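Local coordinates for protein glutamine--tRNA ligase (PDB 3TL4) that attaches glutamine to tRNA(Gln) at the expense of ATP, the chain here being its appended N-terminal tRNA-binding domain, at residues T139-L144 against P180-D185. Sequence-based numbering, arbitrary orientation.
Sequences TERYKL and PKDERD
Arg-141 grips Asp-185 side-on, two nitrogens to two oxygens: NE gives to OD2 at 2.8 Å, and NH2 gives a straighter bond to the syn lone pair of OD1 at 3.1 Å. A bend at chi3 (61°) turns NE off the line of the arginine chain to meet OD2; guanidinium and carboxylate are nearly coplanar. One guanidinium face stacks flat on that of Arg-184, centres 3.5 Å apart. The like charges, Arg-141 NH1 and Arg-184 NH2 being 3.4 Å apart, are probably tolerated because each guanidinium is paired with an aspartate: Arg-184 holds Asp-182 through NE and NH2, the latter 2.8 Å from OD2. Each acid also accepts a backbone N-H of its own turn, Asp-182 OD1 that of Arg-184, an Asx turn, and Asp-185 OD1 that of Asp-182, on its anti side. Tyrosine suits position 142 by offering a flat face to the aliphatic stem of Lys-181, whose CG lies over the ring centre in a CH-pi contact (3.8 Å from the Tyr-142 centroid), and a hydroxyl that hydrogen-bonds Gly-179 O; Asp-185 OD2 meets the ring edge. An alanine at Arg-141 would probably leave Asp-185 without its charge partner and Arg-184 without its stacking mate. Two stacked arginines, each paired with an aspartate, therefore tie the loop after helix 166-178 to the residues following helix 134-140, at the protein surface.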
loop_
_atom_site.group_PDB
_atom_site.type_symbol
_atom_site.label_atom_id
_atom_site.label_comp_id
_atom_site.label_asym_id
_atom_site.label_seq_id
_atom_site.Cartn_x
_atom_site.Cartn_y
_atom_site.Cartn_z
ATOM N N THR A 139 8.243 29.867 14.199
ATOM C CA THR A 139 7.227 30.627 14.906
ATOM C C THR A 139 6.312 29.744 15.738
ATOM O O THR A 139 5.957 30.098 16.861
ATOM C CB THR A 139 6.381 31.449 13.927
ATOM O OG1 THR A 139 7.232 32.389 13.262
ATOM C CG2 THR A 139 5.290 32.199 14.663
ATOM N N GLU A 140 5.930 28.597 15.192
ATOM C CA GLU A 140 4.920 27.746 15.829
ATOM C C GLU A 140 5.542 26.650 16.705
ATOM O O GLU A 140 4.916 26.152 17.653
ATOM C CB GLU A 140 4.009 27.139 14.756
ATOM C CG GLU A 140 3.298 28.180 13.863
ATOM C CD GLU A 140 2.288 29.044 14.631
ATOM O OE1 GLU A 140 1.569 28.497 15.502
ATOM O OE2 GLU A 140 2.229 30.268 14.374
ATOM N N ARG A 141 6.782 26.293 16.373
ATOM C CA ARG A 141 7.557 25.312 17.117
ATOM C C ARG A 141 6.896 23.952 17.146
ATOM O O ARG A 141 6.372 23.508 16.135
ATOM C CB ARG A 141 7.880 25.811 18.529
ATOM C CG ARG A 141 8.803 27.027 18.506
ATOM C CD ARG A 141 9.173 27.501 19.905
ATOM N NE ARG A 141 9.878 26.461 20.644
ATOM C CZ ARG A 141 11.146 26.103 20.434
ATOM N NH1 ARG A 141 11.885 26.715 19.502
ATOM N NH2 ARG A 141 11.682 25.139 21.172
ATOM N N TYR A 142 6.926 23.291 18.299
ATOM C CA TYR A 142 6.522 21.892 18.365
ATOM C C TYR A 142 5.030 21.635 18.148
ATOM O O TYR A 142 4.647 20.540 17.739
ATOM C CB TYR A 142 7.019 21.225 19.649
ATOM C CG TYR A 142 8.505 20.949 19.649
ATOM C CD1 TYR A 142 9.399 21.841 20.235
ATOM C CD2 TYR A 142 9.020 19.806 19.055
ATOM C CE1 TYR A 142 10.751 21.603 20.231
ATOM C CE2 TYR A 142 10.375 19.555 19.055
ATOM C CZ TYR A 142 11.233 20.459 19.653
ATOM O OH TYR A 142 12.586 20.225 19.661
ATOM N N LYS A 143 4.201 22.643 18.408
ATOM C CA LYS A 143 2.776 22.572 18.091
ATOM C C LYS A 143 2.495 22.247 16.620
ATOM O O LYS A 143 1.409 21.779 16.273
ATOM C CB LYS A 143 2.079 23.886 18.451
ATOM C CG LYS A 143 2.076 24.208 19.935
ATOM C CD LYS A 143 1.435 25.564 20.191
ATOM C CE LYS A 143 1.317 25.857 21.696
ATOM N NZ LYS A 143 2.634 26.088 22.376
ATOM N N LEU A 144 3.467 22.497 15.756
ATOM C CA LEU A 144 3.280 22.310 14.321
ATOM C C LEU A 144 3.699 20.921 13.844
ATOM O O LEU A 144 3.428 20.542 12.709
ATOM C CB LEU A 144 4.047 23.393 13.540
ATOM C CG LEU A 144 3.826 23.487 12.031
ATOM C CD1 LEU A 144 2.338 23.442 11.708
ATOM C CD2 LEU A 144 4.472 24.744 11.447
ATOM N N PRO A 180 15.825 21.728 22.010
ATOM C CA PRO A 180 14.903 20.906 22.804
ATOM C C PRO A 180 13.653 21.674 23.239
ATOM O O PRO A 180 13.654 22.911 23.222
ATOM C CB PRO A 180 15.753 20.487 24.013
ATOM C CG PRO A 180 16.836 21.492 24.099
ATOM C CD PRO A 180 17.109 21.956 22.694
ATOM N N LYS A 181 12.598 20.940 23.591
ATOM C CA LYS A 181 11.372 21.534 24.103
ATOM C C LYS A 181 11.666 22.317 25.368
ATOM O O LYS A 181 12.372 21.830 26.245
ATOM C CB LYS A 181 10.330 20.453 24.401
ATOM C CG LYS A 181 10.054 19.560 23.212
ATOM C CD LYS A 181 8.756 18.818 23.407
ATOM C CE LYS A 181 8.449 17.911 22.231
ATOM N NZ LYS A 181 7.129 17.252 22.411
ATOM N N ASP A 182 11.123 23.527 25.452
ATOM C CA ASP A 182 11.299 24.369 26.626
ATOM C C ASP A 182 9.995 25.090 27.000
ATOM O O ASP A 182 8.913 24.664 26.597
ATOM C CB ASP A 182 12.491 25.333 26.457
ATOM C CG ASP A 182 12.325 26.296 25.289
ATOM O OD1 ASP A 182 11.184 26.523 24.848
ATOM O OD2 ASP A 182 13.347 26.847 24.828
ATOM N N GLU A 183 10.090 26.161 27.782
ATOM C CA GLU A 183 8.897 26.791 28.348
ATOM C C GLU A 183 7.967 27.290 27.244
ATOM O O GLU A 183 6.754 27.387 27.441
ATOM C CB GLU A 183 9.263 27.933 29.310
ATOM C CG GLU A 183 9.806 29.198 28.627
ATOM C CD GLU A 183 11.237 29.051 28.063
ATOM O OE1 GLU A 183 11.955 28.084 28.429
ATOM O OE2 GLU A 183 11.643 29.921 27.256
ATOM N N ARG A 184 8.548 27.595 26.085
ATOM C CA ARG A 184 7.796 28.031 24.909
ATOM C C ARG A 184 6.870 26.942 24.405
ATOM O O ARG A 184 5.920 27.217 23.668
ATOM C CB ARG A 184 8.747 28.387 23.771
ATOM C CG ARG A 184 9.395 29.753 23.874
ATOM C CD ARG A 184 10.389 29.930 22.728
ATOM N NE ARG A 184 11.448 28.936 22.824
ATOM C CZ ARG A 184 12.545 28.934 22.086
ATOM N NH1 ARG A 184 12.736 29.868 21.162
ATOM N NH2 ARG A 184 13.441 27.979 22.263
ATOM N N ASP A 185 7.161 25.701 24.786
ATOM C CA ASP A 185 6.434 24.569 24.227
ATOM C C ASP A 185 5.413 23.958 25.181
ATOM O O ASP A 185 4.854 22.914 24.886
ATOM C CB ASP A 185 7.414 23.503 23.739
ATOM C CG ASP A 185 8.468 24.077 22.821
ATOM O OD1 ASP A 185 9.667 23.937 23.130
ATOM O OD2 ASP A 185 8.092 24.690 21.801
HETATM O O HOH W 1 14.788 25.136 22.576
HETATM O O HOH W 2 5.656 24.556 20.911
#